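Local atomic coordinates of putative acetamidase/formamidase (Yersinia enterocolitica subsp. palearctica serotype O:3, PDB entry 5UBU), a protein that probably hydrolyses carbon-nitrogen bonds other than peptide bonds in linear amides. Residues D180-N183 against S184-D188; F292-E295 against Q296-Y300; A323-N326 against K327-A331; E71-P75 against S76-K80. All blocks are in the same frame, centred on the assembly; numbering follows the deposited sequence.

In the fold
Contacts 2 and 3 are neighbours, their centres about 12 Å apart: the ring of F294 meets the backbone oxygen of L329, and that of F292 packs on L330. Both also touch the third subunit, whose R161 and H162 bond or pack against each. Contact 1 lies nearer the metal site, the side chain of L185 being about 6 Å from a bound sodium ion. Contact 4 is further off, with the L79 side chain about 11 Å from sodium, and its nearest atoms are about 8 Å from those of contact 1. Contacts 2 and 4 lie on opposite sides of the chain's centre, about 50 Å apart between centres.

Contact 1: residues D180-N183 against S184-D188; sequences DSIN and SLTPD
N183 and T186 are the first and last residues of a type I beta turn joining strand 182-183 to the weakly bonded strand at about 187-188, and an Asx turn is built into it. The backbone bond from T186 N to N183 O is 3.3 Å long and closes the turn. In the Asx turn, L185 N gives its hydrogen to the amide oxygen N183 OD1 at 3.1 Å. With chi1 at 66°, the CG of N183 lies between its own backbone N and carbonyl carbon, which holds the amide over the turn. The hydroxyl T186 OG1 also donates to N183 OD1, and it reaches the amide plane from the face opposite L185 N. Asparagine suits the first position because its short side chain can bridge two residues ahead.

L185 O receives a hydrogen bond from ND2 of N193, a sodium ligand, so L185 O sits in the second shell of that sodium ion. Strand 182-183 pairs with strand 39-40. D188 forms a salt bridge with K318 through OD2, while I182 CD1 lies 4.1 Å from D188 OD2, with D188 CB about as near. I182 crosses T186 at about a right angle, its branch CG2 lying 3.7 Å from T186 CB.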
loop_
_atom_site.group_PDB
_atom_site.type_symbol
_atom_site.label_atom_id
_atom_site.label_comp_id
_atom_site.label_asym_id
_atom_site.label_seq_id
_atom_site.Cartn_x
_atom_site.Cartn_y
_atom_site.Cartn_z
ATOM N N ASP B 180 9.536 -23.542 -6.836
ATOM C CA ASP B 180 9.026 -22.498 -7.728
ATOM C C ASP B 180 10.057 -22.062 -8.746
ATOM O O ASP B 180 11.244 -22.323 -8.594
ATOM C CB ASP B 180 8.589 -21.254 -6.930
ATOM C CG ASP B 180 7.342 -21.481 -6.099
ATOM O OD1 ASP B 180 6.747 -22.586 -6.175
ATOM O OD2 ASP B 180 6.963 -20.537 -5.368
ATOM N N SER B 181 9.571 -21.400 -9.794
ATOM C CA SER B 181 10.425 -20.836 -10.833
ATOM C C SER B 181 9.856 -19.431 -11.029
ATOM O O SER B 181 8.778 -19.261 -11.610
ATOM C CB SER B 181 10.408 -21.670 -12.110
ATOM O OG SER B 181 11.445 -21.253 -12.985
ATOM N N ILE B 182 10.580 -18.444 -10.502
ATOM C CA ILE B 182 10.171 -17.033 -10.512
ATOM C C ILE B 182 10.765 -16.295 -11.704
ATOM O O ILE B 182 11.939 -16.487 -12.013
ATOM C CB ILE B 182 10.633 -16.365 -9.192
ATOM C CG1 ILE B 182 10.023 -17.122 -7.996
ATOM C CG2 ILE B 182 10.232 -14.897 -9.145
ATOM C CD1 ILE B 182 10.531 -16.698 -6.626
ATOM N N ASN B 183 9.987 -15.435 -12.364
ATOM C CA ASN B 183 10.529 -14.731 -13.537
ATOM C C ASN B 183 11.723 -13.837 -13.190
ATOM O O ASN B 183 11.915 -13.439 -12.037
ATOM C CB ASN B 183 9.449 -13.995 -14.370
ATOM C CG ASN B 183 8.794 -12.841 -13.642
ATOM O OD1 ASN B 183 9.455 -12.030 -13.000
ATOM N ND2 ASN B 183 7.491 -12.712 -13.820
ATOM N N SER B 184 12.521 -13.547 -14.210
ATOM C CA SER B 184 13.728 -12.740 -14.066
ATOM C C SER B 184 13.466 -11.260 -13.802
ATOM O O SER B 184 14.414 -10.490 -13.637
ATOM C CB SER B 184 14.592 -12.896 -15.318
ATOM O OG SER B 184 13.870 -12.512 -16.478
ATOM N N LEU B 185 12.196 -10.859 -13.763
ATOM C CA LEU B 185 11.862 -9.466 -13.500
ATOM C C LEU B 185 11.499 -9.251 -12.027
ATOM O O LEU B 185 11.468 -8.113 -11.561
ATOM C CB LEU B 185 10.683 -9.040 -14.373
ATOM C CG LEU B 185 10.404 -7.533 -14.472
ATOM C CD1 LEU B 185 11.534 -6.848 -15.219
ATOM C CD2 LEU B 185 9.089 -7.257 -15.173
ATOM N N THR B 186 11.262 -10.336 -11.296
ATOM C CA THR B 186 10.842 -10.264 -9.897
ATOM C C THR B 186 11.904 -10.582 -8.814
ATOM O O THR B 186 12.619 -11.575 -8.928
ATOM C CB THR B 186 9.670 -11.258 -9.669
ATOM O OG1 THR B 186 8.594 -10.961 -10.566
ATOM C CG2 THR B 186 9.153 -11.193 -8.242
ATOM N N PRO B 187 12.020 -9.719 -7.781
ATOM C CA PRO B 187 12.888 -9.994 -6.640
ATOM C C PRO B 187 12.031 -10.627 -5.548
ATOM O O PRO B 187 10.831 -10.337 -5.461
ATOM C CB PRO B 187 13.331 -8.616 -6.190
ATOM C CG PRO B 187 12.192 -7.731 -6.543
ATOM C CD PRO B 187 11.552 -8.319 -7.773
ATOM N N ASP B 188 12.627 -11.480 -4.718
ATOM C CA ASP B 188 11.862 -12.139 -3.657
ATOM C C ASP B 188 12.858 -12.617 -2.585
ATOM O O ASP B 188 13.939 -12.037 -2.449
ATOM C CB ASP B 188 11.041 -13.282 -4.290
ATOM C CG ASP B 188 9.794 -13.629 -3.510
ATOM O OD1 ASP B 188 9.838 -13.694 -2.251
ATOM O OD2 ASP B 188 8.768 -13.865 -4.189
#

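Contact 2: residues F292-E295 against Q296-Y300; sequences FGFE and QWDAY
E295 reaches forward over the first turn of helix 296-306 and meets W297 and D298 with its carboxylate, acting as the N-cap residue. Its CG is anti to the backbone N (chi1 179°), and the bend at chi2 brings the carboxylate over the two amides. E295 OE1 accepts from D298 N at 2.9 Å, and E295 OE2 from W297 N at 3.2 Å. Both donors come from above the carboxylate plane. That plane is turned 52° from the W297 ring, where E295 OE2 lies 3.3 Å from CD1.

On the other flank F294 points its side chain at A299, with ring atom CD2 at 4.0 Å from A299 CB; the small alanine lets the ring approach the helix. R161 of the third subunit makes a cation-pi contact with F294, and W158 of that subunit bonds D298 OD1. The first alpha-helical backbone bond, A299 N to E295 O, is 3.0 Å long.

Glutamate is long enough to give one oxygen to each of two first-turn amides, W297 N and D298 N. Its negative charge at the positive end of the helix dipole would probably be stabilised there.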
loop_
_atom_site.group_PDB
_atom_site.type_symbol
_atom_site.label_atom_id
_atom_site.label_comp_id
_atom_site.label_asym_id
_atom_site.label_seq_id
_atom_site.Cartn_x
_atom_site.Cartn_y
_atom_site.Cartn_z
ATOM N N PHE B 292 25.457 -10.622 16.457
ATOM C CA PHE B 292 26.210 -9.483 17.036
ATOM C C PHE B 292 25.852 -9.104 18.485
ATOM O O PHE B 292 26.007 -7.955 18.894
ATOM C CB PHE B 292 26.110 -8.274 16.090
ATOM C CG PHE B 292 26.589 -8.568 14.689
ATOM C CD1 PHE B 292 27.945 -8.539 14.384
ATOM C CD2 PHE B 292 25.689 -8.876 13.678
ATOM C CE1 PHE B 292 28.394 -8.815 13.100
ATOM C CE2 PHE B 292 26.133 -9.144 12.390
ATOM C CZ PHE B 292 27.487 -9.115 12.104
ATOM N N GLY B 293 25.385 -10.085 19.253
ATOM C CA GLY B 293 25.058 -9.900 20.671
ATOM C C GLY B 293 24.069 -8.834 21.117
ATOM O O GLY B 293 24.074 -8.443 22.288
ATOM N N PHE B 294 23.222 -8.360 20.213
ATOM C CA PHE B 294 22.222 -7.363 20.585
ATOM C C PHE B 294 21.020 -7.982 21.280
ATOM O O PHE B 294 20.689 -9.137 21.050
ATOM C CB PHE B 294 21.696 -6.611 19.353
ATOM C CG PHE B 294 22.616 -5.551 18.827
ATOM C CD1 PHE B 294 23.701 -5.877 18.026
ATOM C CD2 PHE B 294 22.368 -4.209 19.102
ATOM C CE1 PHE B 294 24.539 -4.885 17.535
ATOM C CE2 PHE B 294 23.195 -3.219 18.607
ATOM C CZ PHE B 294 24.284 -3.554 17.827
ATOM N N GLU B 295 20.391 -7.197 22.150
ATOM C CA GLU B 295 19.149 -7.591 22.802
ATOM C C GLU B 295 18.126 -7.020 21.798
ATOM O O GLU B 295 18.333 -5.927 21.254
ATOM C CB GLU B 295 19.052 -6.998 24.211
ATOM C CG GLU B 295 17.772 -7.322 24.979
ATOM C CD GLU B 295 16.574 -6.472 24.582
ATOM O OE1 GLU B 295 16.724 -5.234 24.430
ATOM O OE2 GLU B 295 15.463 -7.038 24.473
ATOM N N GLN B 296 17.052 -7.755 21.530
ATOM C CA GLN B 296 16.071 -7.339 20.502
ATOM C C GLN B 296 15.523 -5.914 20.587
ATOM O O GLN B 296 15.597 -5.183 19.612
ATOM C CB GLN B 296 14.881 -8.301 20.455
ATOM C CG GLN B 296 14.051 -8.153 19.189
ATOM C CD GLN B 296 12.814 -8.998 19.198
ATOM O OE1 GLN B 296 11.902 -8.791 19.988
ATOM N NE2 GLN B 296 12.747 -9.923 18.278
ATOM N N TRP B 297 14.969 -5.533 21.736
ATOM C CA TRP B 297 14.379 -4.191 21.870
ATOM C C TRP B 297 15.407 -3.080 21.786
ATOM O O TRP B 297 15.097 -2.007 21.282
ATOM C CB TRP B 297 13.518 -4.047 23.133
ATOM C CG TRP B 297 12.502 -5.134 23.268
ATOM C CD1 TRP B 297 12.372 -5.993 24.311
ATOM C CD2 TRP B 297 11.542 -5.546 22.284
ATOM N NE1 TRP B 297 11.346 -6.874 24.076
ATOM C CE2 TRP B 297 10.832 -6.635 22.829
ATOM C CE3 TRP B 297 11.201 -5.092 21.002
ATOM C CZ2 TRP B 297 9.805 -7.285 22.137
ATOM C CZ3 TRP B 297 10.173 -5.739 20.317
ATOM C CH2 TRP B 297 9.488 -6.823 20.891
ATOM N N ASP B 298 16.623 -3.334 22.259
ATOM C CA ASP B 298 17.679 -2.333 22.181
ATOM C C ASP B 298 18.033 -2.120 20.709
ATOM O O ASP B 298 18.204 -0.986 20.275
ATOM C CB ASP B 298 18.928 -2.769 22.947
ATOM C CG ASP B 298 20.023 -1.712 22.920
ATOM O OD1 ASP B 298 19.741 -0.530 23.219
ATOM O OD2 ASP B 298 21.173 -2.075 22.627
ATOM N N ALA B 299 18.138 -3.215 19.954
ATOM C CA ALA B 299 18.466 -3.146 18.524
ATOM C C ALA B 299 17.418 -2.350 17.763
ATOM O O ALA B 299 17.757 -1.525 16.917
ATOM C CB ALA B 299 18.574 -4.540 17.931
ATOM N N TYR B 300 16.149 -2.618 18.073
ATOM C CA TYR B 300 15.005 -1.943 17.455
ATOM C C TYR B 300 15.044 -0.438 17.712
ATOM O O TYR B 300 14.938 0.366 16.781
ATOM C CB TYR B 300 13.721 -2.583 17.998
ATOM C CG TYR B 300 12.388 -2.031 17.529
ATOM C CD1 TYR B 300 12.100 -1.879 16.182
ATOM C CD2 TYR B 300 11.367 -1.809 18.436
ATOM C CE1 TYR B 300 10.858 -1.421 15.760
ATOM C CE2 TYR B 300 10.124 -1.364 18.026
ATOM C CZ TYR B 300 9.870 -1.184 16.685
ATOM O OH TYR B 300 8.628 -0.743 16.295
#

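Contact 3: residues A323-N326 against K327-A331; sequences AMLN and KELLA
Between N326 and L329 the backbone leaves strand 319-326 and winds directly into the 3-10 segment 327-330, its first turn closed by L329 N donating to N326 O at 2.9 Å. The side chain of N326 adds an Asx turn at the same junction. Its amide oxygen OD1 accepts from E328 N at 2.9 Å, and the bond is nearly straight, with 168° at the hydrogen. E328 N lies in the carbonyl plane, on a lone pair of the amide oxygen. CG of N326 stands anti to the backbone N (chi1 -174°), which carries the amide forward along the chain to reach that donor.

L325 supplies the apolar half of the contact by splitting its two methyls between two leucines. Its CD1 meets CD1 of L329 at 3.6 Å, the side chains crossing at about a right angle. The other methyl, CD2, lies 3.9 Å from CD2 of L330. K327 points away, and its NZ bonds to N260 O and forms a salt bridge with E259, while H162 of the third subunit bonds L329 O.

The chemistry divides cleanly: the asparagine amide supplies a partner for an early N-H of the 3-10 turn, and the leucines pack the turn against L288 and C306 of helices 273-291 and 296-306 and, through L330, against I264. The Asx bond and the leucine contacts thus both hold the bend between strand and 3-10 turn.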
loop_
_atom_site.group_PDB
_atom_site.type_symbol
_atom_site.label_atom_id
_atom_site.label_comp_id
_atom_site.label_asym_id
_atom_site.label_seq_id
_atom_site.Cartn_x
_atom_site.Cartn_y
_atom_site.Cartn_z
ATOM N N ALA B 323 17.938 -2.376 4.416
ATOM C CA ALA B 323 18.074 -1.747 5.736
ATOM C C ALA B 323 19.518 -1.961 6.181
ATOM O O ALA B 323 19.957 -3.090 6.323
ATOM C CB ALA B 323 17.108 -2.365 6.730
HETATM N N MSE B 324 20.244 -0.874 6.414
HETATM C CA MSE B 324 21.652 -0.943 6.782
HETATM C C MSE B 324 22.034 -0.504 8.153
HETATM O O MSE B 324 21.285 0.182 8.829
HETATM C CB MSE B 324 22.368 0.104 5.940
HETATM C CG MSE B 324 22.830 -0.398 4.591
HETATM SE SE MSE B 324 22.813 1.160 3.389
HETATM C CE MSE B 324 24.516 2.044 3.848
ATOM N N LEU B 325 23.239 -0.900 8.555
ATOM C CA LEU B 325 23.832 -0.498 9.819
ATOM C C LEU B 325 25.340 -0.432 9.573
ATOM O O LEU B 325 25.924 -1.344 8.994
ATOM C CB LEU B 325 23.514 -1.468 10.951
ATOM C CG LEU B 325 24.076 -1.036 12.319
ATOM C CD1 LEU B 325 23.447 0.276 12.768
ATOM C CD2 LEU B 325 23.861 -2.113 13.366
ATOM N N ASN B 326 25.956 0.662 9.999
ATOM C CA ASN B 326 27.385 0.867 9.822
ATOM C C ASN B 326 28.156 -0.113 10.708
ATOM O O ASN B 326 27.838 -0.272 11.880
ATOM C CB ASN B 326 27.733 2.332 10.133
ATOM C CG ASN B 326 29.177 2.678 9.832
ATOM O OD1 ASN B 326 30.120 2.060 10.352
ATOM N ND2 ASN B 326 29.359 3.705 9.027
ATOM N N LYS B 327 29.157 -0.770 10.132
ATOM C CA LYS B 327 29.977 -1.758 10.863
ATOM C C LYS B 327 30.611 -1.255 12.153
ATOM O O LYS B 327 30.902 -2.058 13.038
ATOM C CB LYS B 327 31.044 -2.383 9.957
ATOM C CG LYS B 327 30.468 -3.322 8.917
ATOM C CD LYS B 327 31.557 -3.946 8.084
ATOM C CE LYS B 327 31.014 -5.038 7.183
ATOM N NZ LYS B 327 32.102 -5.633 6.356
ATOM N N GLU B 328 30.827 0.053 12.270
ATOM C CA GLU B 328 31.379 0.607 13.508
ATOM C C GLU B 328 30.456 0.334 14.699
ATOM O O GLU B 328 30.930 0.120 15.813
ATOM C CB GLU B 328 31.645 2.107 13.376
ATOM C CG GLU B 328 32.860 2.437 12.524
ATOM C CD GLU B 328 33.157 3.934 12.454
ATOM O OE1 GLU B 328 34.363 4.291 12.451
ATOM O OE2 GLU B 328 32.197 4.754 12.425
ATOM N N LEU B 329 29.148 0.309 14.450
ATOM C CA LEU B 329 28.158 0.064 15.502
ATOM C C LEU B 329 27.998 -1.423 15.868
ATOM O O LEU B 329 27.227 -1.749 16.774
ATOM C CB LEU B 329 26.809 0.696 15.123
ATOM C CG LEU B 329 26.854 2.221 14.908
ATOM C CD1 LEU B 329 25.562 2.753 14.334
ATOM C CD2 LEU B 329 27.203 2.952 16.196
ATOM N N LEU B 330 28.737 -2.306 15.186
ATOM C CA LEU B 330 28.711 -3.746 15.472
ATOM C C LEU B 330 29.756 -4.111 16.540
ATOM O O LEU B 330 29.712 -5.207 17.100
ATOM C CB LEU B 330 28.973 -4.568 14.207
ATOM C CG LEU B 330 28.003 -4.418 13.039
ATOM C CD1 LEU B 330 28.465 -5.231 11.847
ATOM C CD2 LEU B 330 26.611 -4.839 13.446
ATOM N N ALA B 331 30.695 -3.192 16.810
ATOM C CA ALA B 331 31.730 -3.401 17.827
ATOM C C ALA B 331 31.070 -3.702 19.173
ATOM O O ALA B 331 30.075 -3.072 19.535
ATOM C CB ALA B 331 32.619 -2.170 17.936
#

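Contact 4: residues E71-P75 against S76-K80; sequences EQDIP and SQLLK
I74 and P75 offer the backbone oxygens that start the short helix 75-78, and Q77, L78 and L79 supply the N-H groups. Among these hydrogen bonds, Q77 N to I74 O is 3.0 Å long, its donor standing above the carbonyl plane. L78 N lies between two acceptors, I74 O and P75 O, and bonds to each only weakly. The turn is closed by L79 N to P75 O at 2.8 Å, approached nearly end-on to the carbonyl. I74 occupies the N-cap position, and proline suits the next place because it has no N-H there to be left without a partner.

Van der Waals contacts run along the flanks. The methyl CD1 of L78 rests 3.7 Å from CB of D73, the two side chains crossing at about a right angle. I74 lies against the amide of Q77, its CD1 at 3.7 Å from Q77 OE1, while its other branch CG2 approaches S76 OG. P75 CB and L79 CD1, 4.2 Å apart, make the one contact between two apolar side chains, a looser touch.

Polar help comes from outside: E144 accepts from S76 N, and D73 OD2 accepts from S69 N, which ties its carboxylate to the preceding loop.

Mixed i+3 and i+4 bonding, two of the bonds weak, implies a single short turn whose geometry lies between 3-10 and alpha, held largely by backbone carbonyls and by side chains packed along its flank.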
loop_
_atom_site.group_PDB
_atom_site.type_symbol
_atom_site.label_atom_id
_atom_site.label_comp_id
_atom_site.label_asym_id
_atom_site.label_seq_id
_atom_site.Cartn_x
_atom_site.Cartn_y
_atom_site.Cartn_z
ATOM N N GLU B 71 18.220 4.745 -30.915
ATOM C CA GLU B 71 17.281 5.622 -30.219
ATOM C C GLU B 71 15.933 5.718 -30.963
ATOM O O GLU B 71 14.942 6.156 -30.386
ATOM C CB GLU B 71 17.878 7.007 -29.947
ATOM C CG GLU B 71 19.007 6.976 -28.929
ATOM C CD GLU B 71 19.464 8.353 -28.464
ATOM O OE1 GLU B 71 18.996 9.372 -29.007
ATOM O OE2 GLU B 71 20.298 8.415 -27.536
ATOM N N GLN B 72 15.896 5.290 -32.222
ATOM C CA GLN B 72 14.652 5.273 -33.016
ATOM C C GLN B 72 13.869 3.957 -32.849
ATOM O O GLN B 72 12.825 3.776 -33.475
ATOM C CB GLN B 72 14.871 5.627 -34.501
ATOM C CG GLN B 72 15.160 7.110 -34.741
ATOM C CD GLN B 72 16.547 7.517 -34.257
ATOM O OE1 GLN B 72 16.701 8.329 -33.339
ATOM N NE2 GLN B 72 17.575 6.942 -34.884
ATOM N N ASP B 73 14.371 3.046 -32.007
ATOM C CA ASP B 73 13.676 1.789 -31.725
ATOM C C ASP B 73 12.449 2.080 -30.875
ATOM O O ASP B 73 12.417 3.040 -30.111
ATOM C CB ASP B 73 14.572 0.774 -30.992
ATOM C CG ASP B 73 15.667 0.184 -31.879
ATOM O OD1 ASP B 73 15.600 0.327 -33.116
ATOM O OD2 ASP B 73 16.584 -0.462 -31.337
ATOM N N ILE B 74 11.451 1.218 -31.016
ATOM C CA ILE B 74 10.186 1.338 -30.316
ATOM C C ILE B 74 10.043 0.124 -29.393
ATOM O O ILE B 74 9.728 -0.973 -29.859
ATOM C CB ILE B 74 9.030 1.413 -31.337
ATOM C CG1 ILE B 74 9.245 2.617 -32.273
ATOM C CG2 ILE B 74 7.685 1.538 -30.625
ATOM C CD1 ILE B 74 8.278 2.691 -33.429
ATOM N N PRO B 75 10.306 0.314 -28.078
ATOM C CA PRO B 75 10.217 -0.747 -27.080
ATOM C C PRO B 75 8.954 -1.629 -27.114
ATOM O O PRO B 75 9.076 -2.837 -26.992
ATOM C CB PRO B 75 10.292 0.022 -25.768
ATOM C CG PRO B 75 11.164 1.182 -26.070
ATOM C CD PRO B 75 11.000 1.494 -27.527
ATOM N N SER B 76 7.771 -1.043 -27.289
ATOM C CA SER B 76 6.523 -1.828 -27.311
ATOM C C SER B 76 6.466 -2.836 -28.459
ATOM O O SER B 76 5.759 -3.835 -28.367
ATOM C CB SER B 76 5.296 -0.916 -27.370
ATOM O OG SER B 76 5.285 -0.134 -28.553
ATOM N N GLN B 77 7.210 -2.565 -29.532
ATOM C CA GLN B 77 7.263 -3.452 -30.702
ATOM C C GLN B 77 8.413 -4.468 -30.638
ATOM O O GLN B 77 8.354 -5.500 -31.303
ATOM C CB GLN B 77 7.378 -2.626 -31.984
ATOM C CG GLN B 77 6.173 -1.734 -32.240
ATOM C CD GLN B 77 6.330 -0.844 -33.462
ATOM O OE1 GLN B 77 7.364 -0.853 -34.145
ATOM N NE2 GLN B 77 5.303 -0.052 -33.735
ATOM N N LEU B 78 9.444 -4.180 -29.840
ATOM C CA LEU B 78 10.602 -5.079 -29.713
ATOM C C LEU B 78 10.665 -5.890 -28.409
ATOM O O LEU B 78 11.420 -6.853 -28.327
ATOM C CB LEU B 78 11.899 -4.277 -29.863
ATOM C CG LEU B 78 12.088 -3.497 -31.165
ATOM C CD1 LEU B 78 13.400 -2.720 -31.100
ATOM C CD2 LEU B 78 12.078 -4.415 -32.378
ATOM N N LEU B 79 9.881 -5.509 -27.403
ATOM C CA LEU B 79 9.878 -6.200 -26.109
ATOM C C LEU B 79 8.494 -6.704 -25.734
ATOM O O LEU B 79 7.475 -6.131 -26.135
ATOM C CB LEU B 79 10.343 -5.241 -25.014
ATOM C CG LEU B 79 11.692 -4.550 -25.210
ATOM C CD1 LEU B 79 11.896 -3.500 -24.126
ATOM C CD2 LEU B 79 12.833 -5.553 -25.224
ATOM N N LYS B 80 8.474 -7.780 -24.949
ATOM C CA LYS B 80 7.241 -8.391 -24.446
ATOM C C LYS B 80 7.449 -8.542 -22.937
ATOM O O LYS B 80 8.260 -9.361 -22.505
ATOM C CB LYS B 80 7.010 -9.756 -25.106
ATOM C CG LYS B 80 5.581 -10.298 -25.015
ATOM C CD LYS B 80 5.420 -11.612 -25.759
ATOM C CE LYS B 80 5.577 -11.458 -27.271
ATOM N NZ LYS B 80 5.360 -12.742 -27.981
#